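PDB 4R12: putative uncharacterized protein from Dictyostelium purpureum, which is a nicastrin, probably an essential subunit of gamma-secretase, the complex that cleaves integral membrane proteins such as Notch receptors within the membrane. Local coordinates for residues F281-L286 against I314-I319; K212-M218 against N260-A266; G197-S203 against N542-A548; T349-T355 against N393-V398. All coordinates share one frame; numbering follows the deposited sequence.

Interaction 1: F281-L286 against I314-I319; sequences FINDLL and INFTKI. With NAG (2-acetamido-2-deoxy-beta-D-glucopyranose), chain B.
Leu285 of helix 276-287 lies between Ile314 and Phe316, packing the helix against the glycosylated loop before strand 319-325 in nicastrin's large lobe, which belongs to the zinc-exopeptidase clan. The closely packed part is wholly apolar, and no hydrogen bond crosses it. Leu285 CD2 meets Ile314 CG2 at 3.7 Å, while its other methyl, CD1, comes to the edge of the Phe316 ring, 4.0 Å from CD1 of that ring. Deeper in, Ile314 CD1 reaches the ring edge of Phe281, 3.7 Å from CZ. Leu286 is exposed, yet its CD2 lies 3.7 Å from Phe316 CG. Phe316 holds CG anti to its own nitrogen (chi1 -179°), which sends the ring toward the helix.

The loose side carries the N-linked sugar on Asn315 ND2. Lys318, bent at chi2, runs beside this sugar, its CG 3.8 Å from NAG O5, although its CE is modelled too close to the sugar to be trusted. With an alanine here, that flank of the sugar would probably lose its aliphatic neighbour and be freer to turn. Asn315 forms an Asx turn: its OD1 accepts from Thr317 N at 3.0 Å, the donor 37° out of the carbonyl plane.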
# COMPACT_ATOMS: atom_id res chain seq x y z
N PHE A 281 -8.38 -0.43 14.35
CA PHE A 281 -8.18 -1.64 15.13
C PHE A 281 -7.97 -1.29 16.61
O PHE A 281 -8.60 -1.87 17.48
CB PHE A 281 -6.98 -2.44 14.59
CG PHE A 281 -6.84 -3.82 15.19
CD1 PHE A 281 -7.67 -4.85 14.79
CD2 PHE A 281 -5.86 -4.08 16.14
CE1 PHE A 281 -7.53 -6.12 15.34
CE2 PHE A 281 -5.72 -5.35 16.69
CZ PHE A 281 -6.55 -6.37 16.29
N ILE A 282 -7.08 -0.33 16.88
CA ILE A 282 -6.83 0.13 18.25
C ILE A 282 -8.11 0.67 18.91
O ILE A 282 -8.41 0.35 20.06
CB ILE A 282 -5.75 1.22 18.29
CG1 ILE A 282 -4.38 0.61 17.99
CG2 ILE A 282 -5.72 1.95 19.66
CD1 ILE A 282 -3.34 1.62 17.57
N ASN A 283 -8.86 1.47 18.16
CA ASN A 283 -10.12 1.99 18.66
C ASN A 283 -11.06 0.86 19.09
O ASN A 283 -11.70 0.93 20.14
CB ASN A 283 -10.81 2.87 17.62
CG ASN A 283 -12.00 3.61 18.19
OD1 ASN A 283 -11.86 4.37 19.14
ND2 ASN A 283 -13.18 3.39 17.61
N ASP A 284 -11.12 -0.20 18.29
CA ASP A 284 -11.97 -1.33 18.62
C ASP A 284 -11.46 -2.11 19.83
O ASP A 284 -12.24 -2.53 20.68
CB ASP A 284 -12.12 -2.27 17.41
CG ASP A 284 -13.22 -1.81 16.45
OD1 ASP A 284 -13.88 -0.78 16.75
OD2 ASP A 284 -13.45 -2.48 15.42
N LEU A 285 -10.15 -2.27 19.92
CA LEU A 285 -9.56 -2.93 21.08
C LEU A 285 -9.93 -2.24 22.40
O LEU A 285 -10.16 -2.89 23.41
CB LEU A 285 -8.04 -2.99 20.96
CG LEU A 285 -7.48 -3.88 19.87
CD1 LEU A 285 -5.96 -3.93 19.99
CD2 LEU A 285 -8.09 -5.28 19.96
N LEU A 286 -9.98 -0.91 22.37
CA LEU A 286 -10.16 -0.14 23.59
C LEU A 286 -11.62 0.21 23.86
O LEU A 286 -12.00 0.39 25.01
CB LEU A 286 -9.34 1.15 23.53
CG LEU A 286 -7.82 1.01 23.45
CD1 LEU A 286 -7.19 2.36 23.14
CD2 LEU A 286 -7.25 0.43 24.74
N ILE A 314 -7.90 -10.48 22.02
CA ILE A 314 -6.83 -9.50 22.11
C ILE A 314 -7.12 -8.46 23.17
O ILE A 314 -8.11 -7.72 23.11
CB ILE A 314 -6.55 -8.82 20.75
CG1 ILE A 314 -6.07 -9.86 19.73
CG2 ILE A 314 -5.46 -7.74 20.90
CD1 ILE A 314 -5.81 -9.30 18.35
N ASN A 315 -6.28 -8.41 24.19
CA ASN A 315 -6.31 -7.39 25.22
C ASN A 315 -5.24 -6.37 24.94
O ASN A 315 -4.10 -6.70 24.95
CB ASN A 315 -6.09 -8.04 26.58
CG ASN A 315 -6.13 -7.06 27.73
OD1 ASN A 315 -5.97 -5.88 27.55
ND2 ASN A 315 -6.33 -7.57 28.91
N PHE A 316 -5.61 -5.14 24.65
CA PHE A 316 -4.67 -4.12 24.30
C PHE A 316 -3.52 -4.04 25.27
O PHE A 316 -2.41 -3.94 24.88
CB PHE A 316 -5.33 -2.76 24.18
CG PHE A 316 -4.40 -1.66 23.77
CD1 PHE A 316 -4.15 -1.40 22.47
CD2 PHE A 316 -3.79 -0.87 24.70
CE1 PHE A 316 -3.31 -0.40 22.09
CE2 PHE A 316 -2.96 0.14 24.34
CZ PHE A 316 -2.71 0.38 23.03
N THR A 317 -3.83 -4.10 26.54
CA THR A 317 -2.83 -3.93 27.55
C THR A 317 -1.85 -5.08 27.65
O THR A 317 -0.81 -4.91 28.20
CB THR A 317 -3.44 -3.58 28.92
OG1 THR A 317 -4.15 -4.70 29.41
CG2 THR A 317 -4.38 -2.46 28.78
N LYS A 318 -2.19 -6.24 27.11
CA LYS A 318 -1.25 -7.34 27.02
C LYS A 318 -0.20 -7.20 25.92
O LYS A 318 0.74 -7.95 25.89
CB LYS A 318 -1.95 -8.64 26.80
CG LYS A 318 -2.74 -9.15 27.96
CD LYS A 318 -1.91 -9.50 29.16
CE LYS A 318 -2.83 -9.79 30.33
NZ LYS A 318 -2.27 -10.73 31.30
N ILE A 319 -0.39 -6.26 25.01
CA ILE A 319 0.65 -6.01 24.00
C ILE A 319 1.88 -5.42 24.71
O ILE A 319 1.81 -4.34 25.31
CB ILE A 319 0.15 -5.08 22.88
CG1 ILE A 319 -1.07 -5.70 22.20
CG2 ILE A 319 1.24 -4.83 21.85
CD1 ILE A 319 -1.83 -4.74 21.29
C1 NAG B . -5.99 -6.91 30.14
C2 NAG B . -6.96 -7.37 31.19
C3 NAG B . -6.63 -6.87 32.58
C4 NAG B . -5.16 -6.67 32.87
C5 NAG B . -4.34 -6.34 31.64
C6 NAG B . -2.86 -6.45 31.87
C7 NAG B . -9.30 -7.67 30.92
C8 NAG B . -10.50 -7.17 30.21
N2 NAG B . -8.27 -6.87 30.89
O3 NAG B . -7.16 -7.77 33.54
O4 NAG B . -5.24 -5.49 33.63
O5 NAG B . -4.70 -7.22 30.61
O6 NAG B . -2.54 -7.77 32.26
O7 NAG B . -9.28 -8.73 31.47

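Interaction 2: K212-M218 against N260-A266; sequences KEIILVM and NKEVVFA
Ile215 and Val263 sit side by side on neighbouring parallel strands, 214-220 and 262-268, in the sheet of the large lobe, whose family is of the aminopeptidase-like zinc-exopeptidase clan. The strand segments run 23° apart, and five backbone hydrogen bonds join them; that from Ile215 N to Glu262 O is short (2.7 Å) and nearly straight (174°). On one face, Ile214 CG2 meets Val264 CG2 at 3.7 Å, and Leu216 CD1 packs on Val264 CG1 and Ala266 CB. On the other, Val217 CB approaches Phe265 CD1 obliquely, and helix 234-252, which lies between the strands in sequence, covers both residues through Leu244.

At the open end of the pair, Lys212 can be followed outward. Its CB touches Glu262 CG at 3.9 Å; CG then comes alongside the backbone oxygen of Asn260, and CD draws closest to that Asn260 O, at 3.5 Å. CE passes the same oxygen before NZ donates to Trp259 O. The chain is extended beyond CG, which carries the ammonium past the Glu262 carboxylate; that group is instead held by Ser205 OG and Asp209 N. Separately, Glu213 and Lys261 run alongside each other, joined by a salt bridge whose bond, Lys261 NZ to Glu213 OE1, is weak at 3.3 Å.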
# COMPACT_ATOMS: atom_id res chain seq x y z
N LYS A 212 -1.04 -14.53 28.60
CA LYS A 212 0.30 -14.30 28.07
C LYS A 212 0.43 -12.88 27.53
O LYS A 212 -0.56 -12.27 27.13
CB LYS A 212 0.64 -15.31 26.96
CG LYS A 212 1.01 -16.73 27.45
CD LYS A 212 1.52 -17.57 26.28
CE LYS A 212 1.78 -19.02 26.67
NZ LYS A 212 2.41 -19.78 25.53
N GLU A 213 1.65 -12.36 27.51
CA GLU A 213 1.92 -11.10 26.84
C GLU A 213 1.95 -11.30 25.33
O GLU A 213 2.23 -12.39 24.86
CB GLU A 213 3.25 -10.51 27.34
CG GLU A 213 3.23 -10.13 28.82
CD GLU A 213 4.53 -9.49 29.26
OE1 GLU A 213 5.54 -9.63 28.54
OE2 GLU A 213 4.54 -8.85 30.34
N ILE A 214 1.65 -10.25 24.58
CA ILE A 214 1.63 -10.33 23.12
C ILE A 214 2.78 -9.54 22.51
O ILE A 214 3.00 -8.38 22.85
CB ILE A 214 0.30 -9.80 22.54
CG1 ILE A 214 -0.87 -10.68 22.98
CG2 ILE A 214 0.37 -9.72 21.02
CD1 ILE A 214 -2.24 -10.07 22.66
N ILE A 215 3.54 -10.19 21.63
CA ILE A 215 4.49 -9.50 20.77
C ILE A 215 3.77 -9.16 19.47
O ILE A 215 3.29 -10.04 18.78
CB ILE A 215 5.73 -10.37 20.46
CG1 ILE A 215 6.39 -10.89 21.74
CG2 ILE A 215 6.72 -9.61 19.57
CD1 ILE A 215 6.84 -9.81 22.66
N LEU A 216 3.67 -7.87 19.16
CA LEU A 216 3.02 -7.44 17.94
C LEU A 216 4.06 -7.12 16.87
O LEU A 216 4.90 -6.24 17.05
CB LEU A 216 2.14 -6.22 18.20
CG LEU A 216 1.42 -5.67 16.97
CD1 LEU A 216 0.50 -6.73 16.37
CD2 LEU A 216 0.65 -4.40 17.34
N VAL A 217 4.01 -7.85 15.77
CA VAL A 217 4.92 -7.62 14.65
C VAL A 217 4.08 -7.16 13.46
O VAL A 217 3.21 -7.88 13.02
CB VAL A 217 5.72 -8.88 14.30
CG1 VAL A 217 6.65 -8.61 13.13
CG2 VAL A 217 6.49 -9.39 15.52
N MET A 218 4.34 -5.97 12.95
CA MET A 218 3.39 -5.35 12.04
C MET A 218 4.05 -4.53 10.96
O MET A 218 5.25 -4.22 11.04
CB MET A 218 2.44 -4.46 12.81
CG MET A 218 3.11 -3.19 13.33
SD MET A 218 2.10 -2.44 14.62
CE MET A 218 2.79 -0.78 14.65
N ASN A 260 6.94 -18.45 25.36
CA ASN A 260 6.18 -18.11 26.56
C ASN A 260 5.38 -16.83 26.34
O ASN A 260 4.70 -16.35 27.24
CB ASN A 260 7.11 -17.98 27.77
CG ASN A 260 8.13 -16.87 27.63
OD1 ASN A 260 8.46 -16.45 26.53
ND2 ASN A 260 8.65 -16.39 28.76
N LYS A 261 5.44 -16.30 25.13
CA LYS A 261 4.63 -15.14 24.75
C LYS A 261 3.87 -15.43 23.47
O LYS A 261 4.28 -16.27 22.67
CB LYS A 261 5.51 -13.90 24.57
CG LYS A 261 6.21 -13.44 25.86
CD LYS A 261 6.82 -12.06 25.70
CE LYS A 261 7.57 -11.63 26.95
NZ LYS A 261 8.17 -10.28 26.74
N GLU A 262 2.75 -14.74 23.28
CA GLU A 262 2.01 -14.86 22.03
C GLU A 262 2.63 -13.93 21.00
O GLU A 262 3.12 -12.85 21.34
CB GLU A 262 0.54 -14.52 22.23
CG GLU A 262 -0.20 -15.44 23.18
CD GLU A 262 -0.58 -16.76 22.56
OE1 GLU A 262 -0.28 -17.00 21.36
OE2 GLU A 262 -1.20 -17.58 23.27
N VAL A 263 2.63 -14.35 19.74
CA VAL A 263 3.03 -13.44 18.68
C VAL A 263 1.85 -13.20 17.76
O VAL A 263 1.21 -14.15 17.30
CB VAL A 263 4.24 -13.97 17.86
CG1 VAL A 263 4.58 -13.01 16.74
CG2 VAL A 263 5.45 -14.16 18.77
N VAL A 264 1.54 -11.93 17.53
CA VAL A 264 0.51 -11.53 16.59
C VAL A 264 1.14 -10.77 15.43
O VAL A 264 1.89 -9.81 15.64
CB VAL A 264 -0.57 -10.65 17.26
CG1 VAL A 264 -1.49 -10.02 16.22
CG2 VAL A 264 -1.38 -11.48 18.25
N PHE A 265 0.86 -11.20 14.21
CA PHE A 265 1.36 -10.52 13.02
C PHE A 265 0.24 -9.67 12.47
O PHE A 265 -0.89 -10.15 12.32
CB PHE A 265 1.83 -11.53 11.97
CG PHE A 265 2.83 -12.54 12.49
CD1 PHE A 265 4.18 -12.24 12.54
CD2 PHE A 265 2.40 -13.77 12.96
CE1 PHE A 265 5.10 -13.16 13.02
CE2 PHE A 265 3.31 -14.70 13.44
CZ PHE A 265 4.66 -14.39 13.48
N ALA A 266 0.52 -8.40 12.17
CA ALA A 266 -0.55 -7.55 11.63
C ALA A 266 -0.12 -6.85 10.34
O ALA A 266 0.96 -6.25 10.27
CB ALA A 266 -1.02 -6.51 12.68
O HOH W 1 3.69 -14.03 28.54

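Interaction 3: G197-S203 against N542-A548; sequences GQSIWSS and NTHLHNA
Trp201 and His544 form the aromatic centre of an antiparallel strand pair, 192-203 with 542-548, which brings a segment late in the sequence against the edge of the sheet that continues into strand 262-268. His544 CD2 lies over one face of the indole, offset toward its rim and 3.3 Å from Trp201 CZ2. The two rings meet obliquely, their planes 39° apart, and His544 CB adds a CH-pi contact over the five-membered ring. Trp201 CG sits between the backbone nitrogen and carbonyl carbon (chi1 64°), folding the indole across to the partner strand.

In the next shell, Asn542 OD1 takes a nearly straight bond from His544 NE2 (2.6 Å), while His544 ND1 bonds to Asp307; with both nitrogens held, rotation of the imidazole is fixed. A water accepts from Trp201 NE1 at 2.9 Å and also reaches Leu545 O and His546 ND1, and Asp284 holds the far nitrogen of His546. A leucine in place of Trp201 would probably leave the His544 ring without its flat support and this water without its indole donor. Near the end of strand 542-548, Gln198 NE2 donates in the carbonyl plane to a lone pair of Asn547 OD1, at 2.9 Å, with the two amides 79° apart.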
# COMPACT_ATOMS: atom_id res chain seq x y z
N GLY A 197 -10.20 -0.04 3.48
CA GLY A 197 -10.21 -1.45 3.11
C GLY A 197 -10.17 -2.36 4.31
O GLY A 197 -10.71 -2.02 5.36
N GLN A 198 -9.52 -3.51 4.15
CA GLN A 198 -9.38 -4.47 5.22
C GLN A 198 -7.91 -4.72 5.59
O GLN A 198 -7.08 -4.97 4.70
CB GLN A 198 -10.03 -5.80 4.83
CG GLN A 198 -11.54 -5.72 4.56
CD GLN A 198 -12.35 -5.41 5.82
OE1 GLN A 198 -12.18 -6.05 6.86
NE2 GLN A 198 -13.24 -4.43 5.73
N SER A 199 -7.61 -4.65 6.88
CA SER A 199 -6.33 -5.11 7.42
C SER A 199 -6.45 -6.59 7.71
O SER A 199 -7.55 -7.13 7.71
CB SER A 199 -5.95 -4.34 8.69
OG SER A 199 -5.95 -2.94 8.48
N ILE A 200 -5.31 -7.25 7.98
CA ILE A 200 -5.32 -8.67 8.32
C ILE A 200 -4.37 -8.94 9.48
O ILE A 200 -3.23 -8.46 9.48
CB ILE A 200 -4.90 -9.59 7.13
CG1 ILE A 200 -5.58 -9.19 5.82
CG2 ILE A 200 -5.24 -11.06 7.42
CD1 ILE A 200 -4.71 -8.32 4.91
N TRP A 201 -4.83 -9.69 10.48
CA TRP A 201 -3.93 -10.10 11.56
C TRP A 201 -4.02 -11.60 11.79
O TRP A 201 -4.98 -12.27 11.38
CB TRP A 201 -4.22 -9.33 12.87
CG TRP A 201 -5.57 -9.57 13.47
CD1 TRP A 201 -6.72 -8.89 13.19
CD2 TRP A 201 -5.90 -10.52 14.49
NE1 TRP A 201 -7.76 -9.37 13.96
CE2 TRP A 201 -7.28 -10.38 14.76
CE3 TRP A 201 -5.18 -11.50 15.18
CZ2 TRP A 201 -7.95 -11.17 15.69
CZ3 TRP A 201 -5.85 -12.29 16.10
CH2 TRP A 201 -7.22 -12.11 16.36
N SER A 202 -3.00 -12.14 12.45
CA SER A 202 -2.86 -13.59 12.54
C SER A 202 -2.00 -13.99 13.71
O SER A 202 -1.07 -13.28 14.08
CB SER A 202 -2.25 -14.15 11.25
OG SER A 202 -2.11 -15.56 11.32
N SER A 203 -2.32 -15.16 14.26
CA SER A 203 -1.51 -15.81 15.28
C SER A 203 -1.45 -17.31 14.96
O SER A 203 -2.41 -17.86 14.45
CB SER A 203 -2.10 -15.57 16.67
OG SER A 203 -1.50 -16.42 17.62
N ASN A 542 -6.22 -18.99 12.92
CA ASN A 542 -6.52 -17.81 13.73
C ASN A 542 -6.09 -16.53 13.00
O ASN A 542 -5.25 -15.76 13.48
CB ASN A 542 -5.83 -17.92 15.10
CG ASN A 542 -6.45 -17.02 16.14
OD1 ASN A 542 -7.52 -16.46 15.94
ND2 ASN A 542 -5.77 -16.87 17.27
N THR A 543 -6.69 -16.32 11.84
CA THR A 543 -6.36 -15.22 10.94
C THR A 543 -7.64 -14.48 10.59
O THR A 543 -8.66 -15.11 10.30
CB THR A 543 -5.69 -15.74 9.65
OG1 THR A 543 -4.47 -16.40 9.99
CG2 THR A 543 -5.40 -14.61 8.65
N HIS A 544 -7.60 -13.15 10.60
CA HIS A 544 -8.84 -12.36 10.61
C HIS A 544 -8.71 -11.04 9.86
O HIS A 544 -7.69 -10.36 9.96
CB HIS A 544 -9.27 -12.09 12.07
CG HIS A 544 -9.31 -13.33 12.91
ND1 HIS A 544 -10.36 -14.22 12.86
CD2 HIS A 544 -8.40 -13.86 13.76
CE1 HIS A 544 -10.12 -15.23 13.68
NE2 HIS A 544 -8.93 -15.03 14.24
N LEU A 545 -9.75 -10.70 9.12
CA LEU A 545 -9.87 -9.38 8.53
C LEU A 545 -10.34 -8.36 9.56
O LEU A 545 -11.11 -8.70 10.46
CB LEU A 545 -10.85 -9.40 7.36
CG LEU A 545 -10.51 -10.32 6.19
CD1 LEU A 545 -11.73 -10.47 5.28
CD2 LEU A 545 -9.34 -9.76 5.40
N HIS A 546 -9.91 -7.11 9.41
CA HIS A 546 -10.49 -6.02 10.20
C HIS A 546 -10.63 -4.73 9.37
O HIS A 546 -9.74 -4.40 8.57
CB HIS A 546 -9.65 -5.73 11.44
CG HIS A 546 -10.45 -5.10 12.55
ND1 HIS A 546 -10.98 -5.84 13.58
CD2 HIS A 546 -10.85 -3.82 12.74
CE1 HIS A 546 -11.66 -5.03 14.39
NE2 HIS A 546 -11.60 -3.80 13.89
N ASN A 547 -11.75 -4.03 9.56
CA ASN A 547 -12.00 -2.75 8.89
C ASN A 547 -10.84 -1.76 9.03
O ASN A 547 -10.29 -1.58 10.12
CB ASN A 547 -13.24 -2.07 9.47
CG ASN A 547 -14.55 -2.72 9.06
OD1 ASN A 547 -14.61 -3.55 8.13
ND2 ASN A 547 -15.62 -2.32 9.73
N ALA A 548 -10.48 -1.12 7.92
CA ALA A 548 -9.53 -0.02 7.93
C ALA A 548 -10.23 1.17 7.29
O ALA A 548 -10.40 1.23 6.07
CB ALA A 548 -8.26 -0.39 7.17
O HOH W 2 -14.45 -6.90 8.02
O HOH W 3 -7.58 -2.31 10.52
O HOH W 4 -10.48 -8.58 13.41
O HOH W 5 -3.50 -20.08 13.40

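Interaction 4: T349-T355 against N393-V398; sequences TKTSSVT and NKIPVV
Pro396 is flanked by Thr351 and Val354 where the start of helix 352-362 packs on the loop leading into strand 397-401, a helix-on-sheet contact at the margin of the alpha/beta large lobe. Thr351 and Pro396 lie alongside each other with opposed directions, so that the threonine methyl, CG2, lies against the proline backbone, 3.6 Å from CA. That methyl is anti to the carbonyl carbon, with OG1 between the nitrogen and the carbonyl carbon (chi1 49°); the methyl, rather than the hydroxyl, therefore makes the contact.

Val354 meets the pyrrolidine at about a right angle, its CG2 standing 4.0 Å from Pro396 CB. Its other branch, CG1, anti to the backbone nitrogen, turns instead to the strand and runs antiparallel past Val398, touching CG2 at 4.0 Å. Thr355 completes this patch: its CG2 comes within 4.1 Å of the same Val398 methyl. Beneath them, Leu344 and Ile323 of the neighbouring strands continue the apolar layer, whereas Val397 points away from the helix and packs on Ser385 and Leu389 of helix 385-389.

The loop before the helix is held more loosely. Pro396 has no amide hydrogen to offer Thr349 O, which instead lies against the ring, 3.3 Å from CB. Polar linkage between the segments comes down to one weak backbone bond, Thr349 N to Ile395 O, at 3.4 Å and 143°.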
# COMPACT_ATOMS: atom_id res chain seq x y z
N THR A 349 9.35 2.34 26.36
CA THR A 349 10.28 2.05 27.45
C THR A 349 11.02 0.73 27.27
O THR A 349 10.50 -0.20 26.62
CB THR A 349 9.56 2.02 28.81
OG1 THR A 349 8.40 1.17 28.70
CG2 THR A 349 9.11 3.40 29.21
N LYS A 350 12.21 0.65 27.86
CA LYS A 350 13.01 -0.58 27.88
C LYS A 350 13.24 -1.14 26.47
O LYS A 350 13.03 -2.33 26.21
CB LYS A 350 12.35 -1.64 28.77
CG LYS A 350 12.03 -1.15 30.19
CD LYS A 350 11.93 -2.31 31.17
CE LYS A 350 11.65 -1.83 32.59
NZ LYS A 350 10.30 -1.20 32.70
N THR A 351 13.69 -0.28 25.57
CA THR A 351 13.88 -0.71 24.19
C THR A 351 15.26 -1.34 23.92
O THR A 351 15.40 -2.17 23.02
CB THR A 351 13.67 0.47 23.22
OG1 THR A 351 14.41 1.61 23.65
CG2 THR A 351 12.19 0.84 23.16
N SER A 352 16.27 -0.97 24.71
CA SER A 352 17.61 -1.49 24.46
C SER A 352 17.66 -3.00 24.67
O SER A 352 18.45 -3.67 24.03
CB SER A 352 18.66 -0.79 25.33
OG SER A 352 18.37 -0.92 26.71
N SER A 353 16.80 -3.52 25.55
CA SER A 353 16.69 -4.96 25.76
C SER A 353 16.35 -5.68 24.46
O SER A 353 16.90 -6.74 24.16
CB SER A 353 15.61 -5.29 26.79
OG SER A 353 16.08 -5.02 28.09
N VAL A 354 15.43 -5.08 23.72
CA VAL A 354 14.95 -5.61 22.45
C VAL A 354 15.95 -5.38 21.32
O VAL A 354 16.29 -6.31 20.61
CB VAL A 354 13.59 -4.99 22.09
CG1 VAL A 354 13.08 -5.51 20.75
CG2 VAL A 354 12.59 -5.26 23.21
N THR A 355 16.46 -4.16 21.17
CA THR A 355 17.43 -3.91 20.09
C THR A 355 18.75 -4.67 20.30
O THR A 355 19.42 -5.02 19.31
CB THR A 355 17.74 -2.41 19.92
OG1 THR A 355 18.31 -1.88 21.12
CG2 THR A 355 16.48 -1.61 19.55
N ASN A 393 2.86 4.61 26.26
CA ASN A 393 4.31 4.77 26.20
C ASN A 393 5.00 3.73 27.06
O ASN A 393 6.20 3.81 27.29
CB ASN A 393 4.72 6.18 26.65
CG ASN A 393 3.92 6.65 27.86
OD1 ASN A 393 4.22 6.29 29.00
ND2 ASN A 393 2.89 7.46 27.61
N LYS A 394 4.23 2.74 27.50
CA LYS A 394 4.65 1.77 28.52
C LYS A 394 5.45 0.58 27.98
O LYS A 394 5.97 -0.22 28.75
CB LYS A 394 3.43 1.24 29.26
CG LYS A 394 3.03 2.01 30.50
CD LYS A 394 2.76 3.47 30.21
CE LYS A 394 2.36 4.21 31.49
NZ LYS A 394 2.31 5.68 31.29
N ILE A 395 5.53 0.46 26.66
CA ILE A 395 6.11 -0.73 26.05
C ILE A 395 7.15 -0.39 24.99
O ILE A 395 7.09 0.67 24.38
CB ILE A 395 5.02 -1.62 25.42
CG1 ILE A 395 4.26 -0.84 24.35
CG2 ILE A 395 4.06 -2.12 26.49
CD1 ILE A 395 3.40 -1.72 23.49
N PRO A 396 8.12 -1.30 24.77
CA PRO A 396 9.14 -1.03 23.76
C PRO A 396 8.59 -1.09 22.33
O PRO A 396 7.89 -2.03 21.96
CB PRO A 396 10.18 -2.13 24.01
CG PRO A 396 9.40 -3.23 24.65
CD PRO A 396 8.37 -2.56 25.50
N VAL A 397 8.90 -0.05 21.56
CA VAL A 397 8.51 0.04 20.17
C VAL A 397 9.76 0.19 19.32
O VAL A 397 10.59 1.06 19.59
CB VAL A 397 7.56 1.22 19.93
CG1 VAL A 397 7.28 1.39 18.44
CG2 VAL A 397 6.25 1.04 20.71
N VAL A 398 9.91 -0.68 18.33
CA VAL A 398 11.05 -0.63 17.44
C VAL A 398 10.56 -0.57 16.01
O VAL A 398 9.92 -1.51 15.52
CB VAL A 398 11.97 -1.85 17.60
CG1 VAL A 398 13.15 -1.74 16.65
CG2 VAL A 398 12.45 -1.99 19.06

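Interactions 2 and 3 are buried strand pairings, parallel and antiparallel respectively, and meet through the hydrogen bond from Phe265 N to Ser202 O, so strands 192-203 and 262-268 are neighbours. Their regular backbone hydrogen bonds contrast with interactions 1 and 4, partly buried contacts of a helix with a loop, reaching in interaction 4 onto the strand that follows, and made mainly by apolar side chains. Interaction 1 bridges the other two: Lys318 O bonds to Ile214 N of interaction 2, while Asp284 bonds to His546 and Phe281 packs on Trp201 of interaction 3. Interaction 4 is more peripheral, touching interaction 1 where Ile395 CG2 approaches Ile319 O. Interaction 3 has the richest polar and water-mediated chemistry.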